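Neuraminidase (Influenza A virus, PDB 4K3Y) is a neuraminidase-like surface glycoprotein of a bat influenza A virus, sharing the beta-propeller fold of viral sialidases but probably differing from them in activity. Local coordinates at residues Met39-Arg42 with Gln43-Val46; Ala342-Lys345 with Ala346-Ser350; Thr250-Cys253 with Asp254-Thr258. All blocks are in the same frame, centred on the assembly; numbering follows the deposited sequence.

Contact 1: Met39-Arg42 with Gln43-Val46; sequences MLTR and QNFV
Thr41 and Asn44 meet across a corner in strand 40-48, the first strand of a four-stranded blade of the neuraminidase beta propeller. The amide nitrogen ND2 of Asn44 donates to OG1 of Thr41 over 3.3 Å, with an N-H...O angle of 148°. The hydroxyl oxygen lies practically in the amide plane, so the N-H leaves the flat group edge-on, while the two side chains cross at about a right angle. Thr41 can meet it because its OG1 is turned in between the backbone N and the carbonyl carbon (chi1 66°). From the same amide, OD1 comes to 3.5 Å from CB of Thr41. At the corner the chain passes through Gln43 in a left-handed conformation, consistent with a turn that lets the Asn44 amide reach Thr41. NH1 of Arg42 passes CB of Gln43 obliquely at 4.1 Å, its guanidinium plane almost perpendicular to the Gln43 amide.

A second shell fixes the rotation of the Asn44 amide: ND2 also bonds to OE2 of Glu339, and OD1 takes a bond from NH1 of Arg55 on the neighbouring strand 53-61. Gln43 is held in turn by the next blade, its OE1 accepting from the backbone N of Ala102. The carbonyl O of Thr41 accepts a bond from ND2 of Asn351, on strand 349-359.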
# COMPACT_ATOMS: atom_id res chain seq x y z
N MET C 39 4.16 13.28 -9.60
CA MET C 39 4.24 14.56 -8.94
C MET C 39 5.53 15.28 -9.38
O MET C 39 6.61 14.66 -9.46
CB MET C 39 4.25 14.35 -7.41
CG MET C 39 4.47 15.60 -6.59
SD MET C 39 2.97 16.58 -6.48
CE MET C 39 2.23 15.86 -5.01
N LEU C 40 5.42 16.57 -9.69
CA LEU C 40 6.59 17.40 -9.97
C LEU C 40 7.31 17.68 -8.66
O LEU C 40 6.74 18.23 -7.74
CB LEU C 40 6.19 18.73 -10.62
CG LEU C 40 6.15 18.78 -12.15
CD1 LEU C 40 5.60 17.48 -12.74
CD2 LEU C 40 5.31 19.95 -12.60
N THR C 41 8.58 17.31 -8.60
CA THR C 41 9.36 17.44 -7.38
C THR C 41 10.41 18.54 -7.47
O THR C 41 10.89 18.86 -8.56
CB THR C 41 10.10 16.14 -7.08
OG1 THR C 41 11.09 15.92 -8.09
CG2 THR C 41 9.13 15.00 -7.08
N ARG C 42 10.76 19.10 -6.32
CA ARG C 42 11.90 20.00 -6.18
C ARG C 42 12.50 19.90 -4.77
O ARG C 42 11.85 19.37 -3.85
CB ARG C 42 11.51 21.44 -6.54
CG ARG C 42 10.57 22.15 -5.56
CD ARG C 42 10.48 23.64 -5.90
NE ARG C 42 10.25 24.47 -4.72
CZ ARG C 42 11.21 24.90 -3.90
NH1 ARG C 42 12.47 24.56 -4.12
NH2 ARG C 42 10.90 25.65 -2.85
N GLN C 43 13.72 20.39 -4.60
CA GLN C 43 14.45 20.26 -3.35
C GLN C 43 14.50 18.79 -2.90
O GLN C 43 14.25 18.46 -1.74
CB GLN C 43 13.85 21.17 -2.25
CG GLN C 43 14.87 21.70 -1.21
CD GLN C 43 14.62 21.18 0.22
OE1 GLN C 43 14.38 21.96 1.14
NE2 GLN C 43 14.71 19.87 0.41
N ASN C 44 14.85 17.90 -3.83
CA ASN C 44 15.01 16.50 -3.46
C ASN C 44 16.24 16.28 -2.58
O ASN C 44 17.22 17.03 -2.65
CB ASN C 44 15.08 15.62 -4.71
CG ASN C 44 13.84 15.75 -5.57
OD1 ASN C 44 12.91 14.96 -5.44
ND2 ASN C 44 13.82 16.75 -6.44
N PHE C 45 16.15 15.27 -1.73
CA PHE C 45 17.30 14.78 -0.99
C PHE C 45 16.92 13.41 -0.42
O PHE C 45 15.74 13.02 -0.38
CB PHE C 45 17.74 15.75 0.12
CG PHE C 45 16.77 15.83 1.27
CD1 PHE C 45 15.69 16.71 1.22
CD2 PHE C 45 16.93 15.01 2.39
CE1 PHE C 45 14.79 16.78 2.29
CE2 PHE C 45 16.04 15.07 3.45
CZ PHE C 45 14.96 15.96 3.41
N VAL C 46 17.92 12.68 0.05
CA VAL C 46 17.69 11.35 0.53
C VAL C 46 18.05 11.27 2.01
O VAL C 46 19.08 11.80 2.45
CB VAL C 46 18.52 10.34 -0.26
CG1 VAL C 46 18.35 8.93 0.30
CG2 VAL C 46 18.10 10.40 -1.72

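Contact 2: Ala342-Lys345 with Ala346-Ser350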
# COMPACT_ATOMS: atom_id res chain seq x y z
N ALA C 342 15.20 18.11 -15.49
CA ALA C 342 14.56 17.21 -16.45
C ALA C 342 13.25 17.77 -17.01
O ALA C 342 12.82 18.88 -16.68
CB ALA C 342 14.34 15.84 -15.82
N THR C 343 12.59 16.98 -17.86
CA THR C 343 11.39 17.45 -18.55
C THR C 343 10.33 16.37 -18.55
O THR C 343 10.65 15.19 -18.70
CB THR C 343 11.73 17.82 -20.01
OG1 THR C 343 12.92 18.62 -20.03
CG2 THR C 343 10.61 18.59 -20.66
N THR C 344 9.06 16.75 -18.40
CA THR C 344 7.97 15.76 -18.41
C THR C 344 7.58 15.46 -19.84
O THR C 344 8.00 16.16 -20.76
CB THR C 344 6.73 16.20 -17.62
OG1 THR C 344 6.10 17.32 -18.26
CG2 THR C 344 7.11 16.55 -16.18
N LYS C 345 6.79 14.41 -20.03
CA LYS C 345 6.40 14.02 -21.38
C LYS C 345 5.62 15.14 -22.06
O LYS C 345 5.76 15.38 -23.27
CB LYS C 345 5.59 12.71 -21.36
CG LYS C 345 5.49 12.07 -22.72
CD LYS C 345 4.27 11.18 -22.83
CE LYS C 345 3.60 11.37 -24.19
NZ LYS C 345 2.78 10.20 -24.59
N ALA C 346 4.84 15.86 -21.26
CA ALA C 346 4.06 17.01 -21.71
C ALA C 346 4.93 18.19 -22.09
O ALA C 346 4.52 19.05 -22.88
CB ALA C 346 3.09 17.42 -20.64
N GLY C 347 6.13 18.26 -21.52
CA GLY C 347 7.04 19.35 -21.80
C GLY C 347 7.33 20.24 -20.60
O GLY C 347 8.20 21.11 -20.68
N LEU C 348 6.63 20.03 -19.49
CA LEU C 348 6.95 20.78 -18.26
C LEU C 348 8.36 20.45 -17.79
O LEU C 348 8.80 19.29 -17.86
CB LEU C 348 5.96 20.47 -17.15
CG LEU C 348 4.79 21.45 -17.04
CD1 LEU C 348 3.78 21.22 -18.15
CD2 LEU C 348 4.11 21.34 -15.70
N SER C 349 9.09 21.46 -17.33
CA SER C 349 10.40 21.19 -16.75
C SER C 349 10.22 20.77 -15.29
O SER C 349 9.25 21.18 -14.64
CB SER C 349 11.36 22.39 -16.89
OG SER C 349 11.11 23.36 -15.89
N SER C 350 11.13 19.93 -14.81
CA SER C 350 11.06 19.40 -13.44
C SER C 350 12.41 18.80 -13.03
O SER C 350 13.38 18.87 -13.77
CB SER C 350 9.95 18.34 -13.33
OG SER C 350 9.78 17.88 -12.00
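Thr344 lies side by side with Leu348, both side chains pointing the same way, and its OG1 touches CB of Leu348 at 3.3 Å. That placement follows from chi1 of 67°, which tucks OG1 between the backbone N and the carbonyl carbon and turns it toward CB of Leu348, within the end loop of a beta hairpin. The loop is a type I turn, Thr344 to Gly347, followed by a classic G1 bulge. Gly347 N reaches the carbonyl O of Thr344 at 2.9 Å and makes a further, weak bond to Thr344 OG1. Thr344 N in turn donates to Leu348 O at 2.6 Å, nearly straight at 168°. Gly347 itself has phi 115°, the positive value expected of the glycine in such a bulge. Beyond the turn the strands pair antiparallel: Ala342 and Ser350 exchange two backbone bonds, and Thr343 faces Ser349 as a non-hydrogen-bonded pair. Beside this pair, CG2 of Thr343 lies 3.4 Å from Leu348 O.

Strands 335-343 and 349-359 are the middle pair of their four-stranded blade. Asp36 takes a bond from Ala346 N at the tip, and Leu40 of strand 40-48 packs against Thr344, Leu348 and Ser350.

Contact 3: Thr250-Cys253 with Asp254-Thr258; sequences TNYC and DKTTT
Tyr252 reaches across a bend in the chain to Thr256, and a hydrogen bond joins their hydroxyls: OG1 of Thr256 donates to OH of Tyr252 over 3.0 Å. The two side chains cross at about a right angle. Thr256 presents its oxygen with OG1 beside its own backbone N (chi1 -59°), and CG2 also lies near the phenol oxygen, at 3.7 Å.

Contacts between the ring and backbone oxygens form the second group. The Tyr252 edge faces two successive carbonyls near the ring plane: CE1 is 3.1 Å from Asp254 O and 3.5 Å from Lys255 O. Here the chain wraps round the rim of the ring from Asp254 to Thr256 and follows its outline.

A carboxylate adds a third kind of approach. OD1 of Asp254 stands 3.3 Å from CD1 of Tyr252, with the carboxylate plane turned 69° from the ring, so the flat groups do not stack.

Several bonds to the surroundings hold this loop, which runs between strands 230-233 and 268-269. Cys253 is tied to Cys236 by a disulfide, Lys218 NZ bonds to the carbonyl O of Asp254, and Thr256 N donates to OD1 of Asp216. Asp216, with Asn212 and Gly262, belongs to the calcium site, and the ion lies about 9 Å from the Thr256 side chain.

Chemically, the aryl C-H edge, which carries slight positive charge, is turned to carbonyl oxygens, while the phenol oxygen serves as an acceptor. The ammonium group of Lys218 probably polarises the Asp254 carbonyl further, and the Asp216 carboxylate ties the backbone of Thr256 to one of the residues of the calcium site.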
# COMPACT_ATOMS: atom_id res chain seq x y z
N THR C 250 46.14 27.10 -8.08
CA THR C 250 47.16 26.40 -7.31
C THR C 250 46.56 26.05 -5.95
O THR C 250 45.56 26.64 -5.55
CB THR C 250 48.40 27.28 -7.09
OG1 THR C 250 47.99 28.57 -6.60
CG2 THR C 250 49.18 27.44 -8.39
N ASN C 251 47.16 25.10 -5.25
CA ASN C 251 46.69 24.80 -3.91
C ASN C 251 47.08 25.91 -2.93
O ASN C 251 48.23 26.36 -2.91
CB ASN C 251 47.24 23.46 -3.43
CG ASN C 251 46.69 22.29 -4.23
OD1 ASN C 251 45.93 22.47 -5.19
ND2 ASN C 251 47.09 21.08 -3.85
N TYR C 252 46.10 26.38 -2.16
CA TYR C 252 46.35 27.32 -1.07
C TYR C 252 45.24 27.24 -0.02
O TYR C 252 44.14 26.74 -0.30
CB TYR C 252 46.55 28.75 -1.58
CG TYR C 252 45.42 29.37 -2.38
CD1 TYR C 252 44.24 29.81 -1.76
CD2 TYR C 252 45.56 29.58 -3.74
CE1 TYR C 252 43.21 30.41 -2.51
CE2 TYR C 252 44.55 30.17 -4.50
CZ TYR C 252 43.38 30.58 -3.88
OH TYR C 252 42.40 31.17 -4.66
N CYS C 253 45.51 27.73 1.19
CA CYS C 253 44.64 27.39 2.31
C CYS C 253 43.64 28.46 2.76
O CYS C 253 43.30 28.54 3.94
CB CYS C 253 45.45 26.85 3.50
SG CYS C 253 46.07 25.17 3.24
N ASP C 254 43.15 29.26 1.82
CA ASP C 254 42.04 30.17 2.10
C ASP C 254 41.14 30.38 0.90
O ASP C 254 41.31 29.72 -0.14
CB ASP C 254 42.53 31.52 2.66
CG ASP C 254 43.88 31.94 2.12
OD1 ASP C 254 44.31 31.39 1.08
OD2 ASP C 254 44.51 32.83 2.74
N LYS C 255 40.18 31.29 1.04
CA LYS C 255 39.07 31.39 0.10
C LYS C 255 39.53 31.73 -1.31
O LYS C 255 40.52 32.44 -1.50
CB LYS C 255 38.04 32.42 0.56
CG LYS C 255 37.35 32.14 1.90
CD LYS C 255 36.66 33.42 2.40
CE LYS C 255 36.03 33.25 3.78
NZ LYS C 255 37.02 33.28 4.90
N THR C 256 38.80 31.21 -2.29
CA THR C 256 38.91 31.67 -3.67
C THR C 256 37.79 32.68 -3.93
O THR C 256 36.70 32.32 -4.37
CB THR C 256 38.84 30.51 -4.65
OG1 THR C 256 39.90 29.59 -4.37
CG2 THR C 256 38.98 31.01 -6.09
N THR C 257 38.07 33.94 -3.64
CA THR C 257 37.03 34.95 -3.62
C THR C 257 36.55 35.26 -5.03
O THR C 257 35.44 35.76 -5.24
CB THR C 257 37.52 36.24 -2.94
OG1 THR C 257 38.58 36.82 -3.71
CG2 THR C 257 38.01 35.93 -1.51
N THR C 258 37.41 34.95 -5.99
CA THR C 258 37.12 35.14 -7.40
C THR C 258 35.95 34.26 -7.79
O THR C 258 36.02 33.03 -7.69
CB THR C 258 38.34 34.76 -8.27
OG1 THR C 258 39.55 35.22 -7.65
CG2 THR C 258 38.19 35.33 -9.67

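Along the chain the order is contact 1, contact 3, contact 2, yet contacts 1 and 2 are the neighbours in space, with centres 14 Å apart. Contact 1 lies in the blade of strands 40-48 to 94-98. Its neighbour, the blade of contact 2, closes the propeller ring by pairing strand 20-26 with strand 349-359. The two blades touch through Leu40 CD2 and Leu348 CD2, 3.6 Å apart, so early and late parts of the chain come together here to complete the propeller. Contact 3 is remote, its centre 33 Å from that of contact 1 and 39 Å from that of contact 2, in a long loop near the calcium site, across the chain's centre from contact 1.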